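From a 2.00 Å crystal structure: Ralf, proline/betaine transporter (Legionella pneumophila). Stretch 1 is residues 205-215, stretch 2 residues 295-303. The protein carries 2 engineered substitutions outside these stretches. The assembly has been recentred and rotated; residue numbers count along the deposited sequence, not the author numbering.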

# COMPACT_ATOMS: atom_id res chain seq x y z
N SER A 205 9.43 3.80 -4.55
CA SER A 205 9.52 2.40 -4.89
C SER A 205 8.99 1.59 -3.72
O SER A 205 9.04 2.03 -2.57
CB SER A 205 10.97 2.02 -5.18
OG SER A 205 11.71 1.97 -3.97
N SER A 206 8.49 0.39 -4.03
CA SER A 206 7.95 -0.52 -3.03
C SER A 206 8.98 -1.61 -2.64
O SER A 206 9.88 -1.87 -3.45
CB SER A 206 6.67 -1.16 -3.57
OG SER A 206 5.63 -0.19 -3.67
N PRO A 207 8.84 -2.27 -1.44
CA PRO A 207 9.77 -3.36 -1.07
C PRO A 207 9.85 -4.45 -2.13
O PRO A 207 8.83 -4.81 -2.75
CB PRO A 207 9.15 -3.92 0.22
CG PRO A 207 8.39 -2.78 0.80
CD PRO A 207 7.82 -2.07 -0.39
N GLY A 208 11.05 -4.98 -2.32
CA GLY A 208 11.32 -6.03 -3.28
C GLY A 208 11.77 -5.47 -4.61
O GLY A 208 12.43 -4.42 -4.66
N TYR A 209 11.41 -6.16 -5.69
CA TYR A 209 11.79 -5.78 -7.05
C TYR A 209 10.64 -5.10 -7.78
O TYR A 209 9.50 -5.58 -7.74
CB TYR A 209 12.21 -7.01 -7.84
CG TYR A 209 13.28 -7.84 -7.16
CD1 TYR A 209 14.62 -7.44 -7.18
CD2 TYR A 209 12.97 -9.06 -6.58
CE1 TYR A 209 15.61 -8.24 -6.61
CE2 TYR A 209 13.95 -9.86 -5.99
CZ TYR A 209 15.27 -9.45 -6.03
OH TYR A 209 16.23 -10.26 -5.45
N GLN A 210 10.94 -3.97 -8.41
CA GLN A 210 9.93 -3.18 -9.11
C GLN A 210 10.39 -2.87 -10.51
O GLN A 210 11.55 -2.54 -10.72
CB GLN A 210 9.60 -1.89 -8.35
CG GLN A 210 8.39 -1.11 -8.91
CD GLN A 210 7.94 0.01 -8.01
OE1 GLN A 210 7.97 -0.10 -6.79
NE2 GLN A 210 7.48 1.10 -8.59
N ILE A 211 9.47 -3.00 -11.47
CA ILE A 211 9.72 -2.68 -12.87
C ILE A 211 8.64 -1.69 -13.30
O ILE A 211 7.47 -2.08 -13.45
CB ILE A 211 9.84 -3.90 -13.82
CG1 ILE A 211 10.66 -5.07 -13.20
CG2 ILE A 211 10.42 -3.42 -15.17
CD1 ILE A 211 10.77 -6.37 -14.12
N ASN A 212 9.02 -0.41 -13.46
CA ASN A 212 8.10 0.63 -13.90
C ASN A 212 8.09 0.71 -15.40
O ASN A 212 9.03 0.26 -16.03
CB ASN A 212 8.54 2.00 -13.38
CG ASN A 212 8.40 2.17 -11.92
OD1 ASN A 212 7.54 1.55 -11.28
ND2 ASN A 212 9.20 3.06 -11.38
N ASN A 213 7.03 1.33 -15.96
CA ASN A 213 6.87 1.59 -17.39
C ASN A 213 7.03 0.32 -18.23
O ASN A 213 7.63 0.34 -19.31
CB ASN A 213 7.83 2.73 -17.86
CG ASN A 213 7.84 3.93 -16.93
OD1 ASN A 213 6.83 4.60 -16.72
ND2 ASN A 213 8.99 4.21 -16.33
N ILE A 214 6.50 -0.80 -17.70
CA ILE A 214 6.57 -2.10 -18.37
C ILE A 214 5.44 -2.18 -19.40
O ILE A 214 4.38 -1.60 -19.18
CB ILE A 214 6.58 -3.29 -17.35
CG1 ILE A 214 7.23 -4.56 -17.95
CG2 ILE A 214 5.19 -3.56 -16.70
CD1 ILE A 214 7.69 -5.64 -16.93
N SER A 215 5.68 -2.83 -20.55
CA SER A 215 4.62 -2.99 -21.55
C SER A 215 4.72 -4.28 -22.36
O SER A 215 5.80 -4.87 -22.45
CB SER A 215 4.49 -1.76 -22.45
OG SER A 215 5.29 -1.80 -23.62
N GLU A 295 0.54 7.22 -15.45
CA GLU A 295 0.06 6.79 -16.76
C GLU A 295 0.60 5.47 -17.28
O GLU A 295 0.17 5.03 -18.35
CB GLU A 295 0.29 7.92 -17.79
CG GLU A 295 -0.40 9.23 -17.44
CD GLU A 295 -0.22 10.37 -18.44
OE1 GLU A 295 0.84 10.44 -19.10
OE2 GLU A 295 -1.14 11.21 -18.53
N LYS A 296 1.54 4.85 -16.57
CA LYS A 296 2.16 3.60 -17.03
C LYS A 296 1.93 2.40 -16.14
O LYS A 296 1.52 2.53 -15.00
CB LYS A 296 3.68 3.81 -17.28
CG LYS A 296 4.03 4.99 -18.21
CD LYS A 296 3.82 4.71 -19.71
CE LYS A 296 4.30 5.85 -20.59
NZ LYS A 296 3.43 7.06 -20.50
N SER A 297 2.19 1.21 -16.69
CA SER A 297 2.05 -0.06 -16.00
C SER A 297 3.30 -0.32 -15.14
O SER A 297 4.36 0.26 -15.38
CB SER A 297 1.88 -1.19 -17.01
OG SER A 297 0.58 -1.18 -17.56
N LYS A 298 3.14 -1.17 -14.12
CA LYS A 298 4.22 -1.57 -13.24
C LYS A 298 3.96 -2.96 -12.65
O LYS A 298 2.81 -3.41 -12.55
CB LYS A 298 4.50 -0.50 -12.14
CG LYS A 298 3.67 -0.68 -10.85
CD LYS A 298 4.02 0.30 -9.74
CE LYS A 298 2.87 0.31 -8.74
NZ LYS A 298 3.14 1.24 -7.62
N ILE A 299 5.05 -3.64 -12.30
CA ILE A 299 5.03 -4.93 -11.63
C ILE A 299 5.92 -4.87 -10.40
O ILE A 299 6.98 -4.24 -10.42
CB ILE A 299 5.30 -6.17 -12.53
CG1 ILE A 299 6.68 -6.12 -13.20
CG2 ILE A 299 4.16 -6.42 -13.55
CD1 ILE A 299 7.21 -7.53 -13.63
N ILE A 300 5.46 -5.50 -9.31
CA ILE A 300 6.20 -5.60 -8.05
C ILE A 300 6.36 -7.09 -7.72
O ILE A 300 5.36 -7.81 -7.56
CB ILE A 300 5.55 -4.78 -6.90
CG1 ILE A 300 5.51 -3.24 -7.24
CG2 ILE A 300 6.30 -5.03 -5.56
CD1 ILE A 300 4.56 -2.39 -6.34
N ILE A 301 7.63 -7.54 -7.59
CA ILE A 301 7.96 -8.94 -7.28
C ILE A 301 8.55 -9.07 -5.88
O ILE A 301 9.53 -8.40 -5.55
CB ILE A 301 8.84 -9.62 -8.37
CG1 ILE A 301 8.24 -9.42 -9.78
CG2 ILE A 301 9.08 -11.12 -8.07
CD1 ILE A 301 8.98 -8.46 -10.57
N GLN A 302 7.97 -9.95 -5.07
CA GLN A 302 8.46 -10.13 -3.70
C GLN A 302 8.51 -11.58 -3.29
O GLN A 302 7.58 -12.31 -3.63
CB GLN A 302 7.55 -9.39 -2.68
CG GLN A 302 7.49 -7.86 -2.86
CD GLN A 302 6.40 -7.21 -2.03
OE1 GLN A 302 5.60 -7.89 -1.36
NE2 GLN A 302 6.35 -5.88 -2.01
N PRO A 303 9.52 -11.98 -2.46
CA PRO A 303 9.49 -13.33 -1.87
C PRO A 303 8.31 -13.36 -0.89
O PRO A 303 8.08 -12.40 -0.15
CB PRO A 303 10.83 -13.44 -1.12
CG PRO A 303 11.28 -12.05 -0.90
CD PRO A 303 10.66 -11.18 -1.95
O HOH W 1 5.59 1.43 -5.93
O HOH W 2 3.67 1.25 -19.35

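Residues 208-212 and 297-303 run as neighbouring antiparallel strands: their axes approach to 4.7 Å and their N-to-C directions differ by 167°. Together the two stretches bury 750 Å², and the three residues covered most are Ile-299, Tyr-209 and Ile-214.

Tyr-209 anchors the register. Its N donates to Ile-301 O at 2.9 Å and its O accepts from Ile-301 N at 2.7 Å, both with N-H...O angles of 169°, the near-linear pair expected of a hydrogen-bonded antiparallel bridge. Two residues on, Ile-299 repeats the pattern: Ile-211 N donates to Ile-299 O at 3.0 Å, and Ile-299 N to Ile-211 O at 3.1 Å. Between these pairs the carbonyls also receive CA-H groups, as in Ile-300 CA to Tyr-209 O at 3.3 Å.

Side chains of Tyr-209, Ile-211, Ile-299 and Ile-301 share one face. There Ile-299 CD1 lies 3.8 Å from Ile-211 CD1 and also 3.8 Å from Ile-214 CD1, so one methyl meets two isoleucines in van der Waals contact. Tyr-209 CB sits 4.3 Å from Ile-301 CB.

Ile-214 follows the corner at Asn-213, and the pairing loosens: its N reaches Ser-297 O at 3.3 Å and 150°, a weak hydrogen bond. Water 2 adds a link, donating to Ile-214 O (2.9 Å) and accepting from Ser-297 N (3.0 Å).

The opposite face, with Gln-210, Asn-212, Lys-298 and Ile-300, is more polar. Gln-210 NE2 donates to Asn-212 OD1 at 2.7 Å, while Gln-210 OE1 accepts from Ser-206 N at 2.9 Å. Water 1 joins Gln-210 OE1 (3.0 Å) to Lys-298 NZ (3.0 Å).

At the far end, Gln-302 NE2 donates to Pro-207 O at 2.8 Å. Gly-208 has phi/psi of 94/-147°; a CB there would fall 2.6 Å from Ile-301 O.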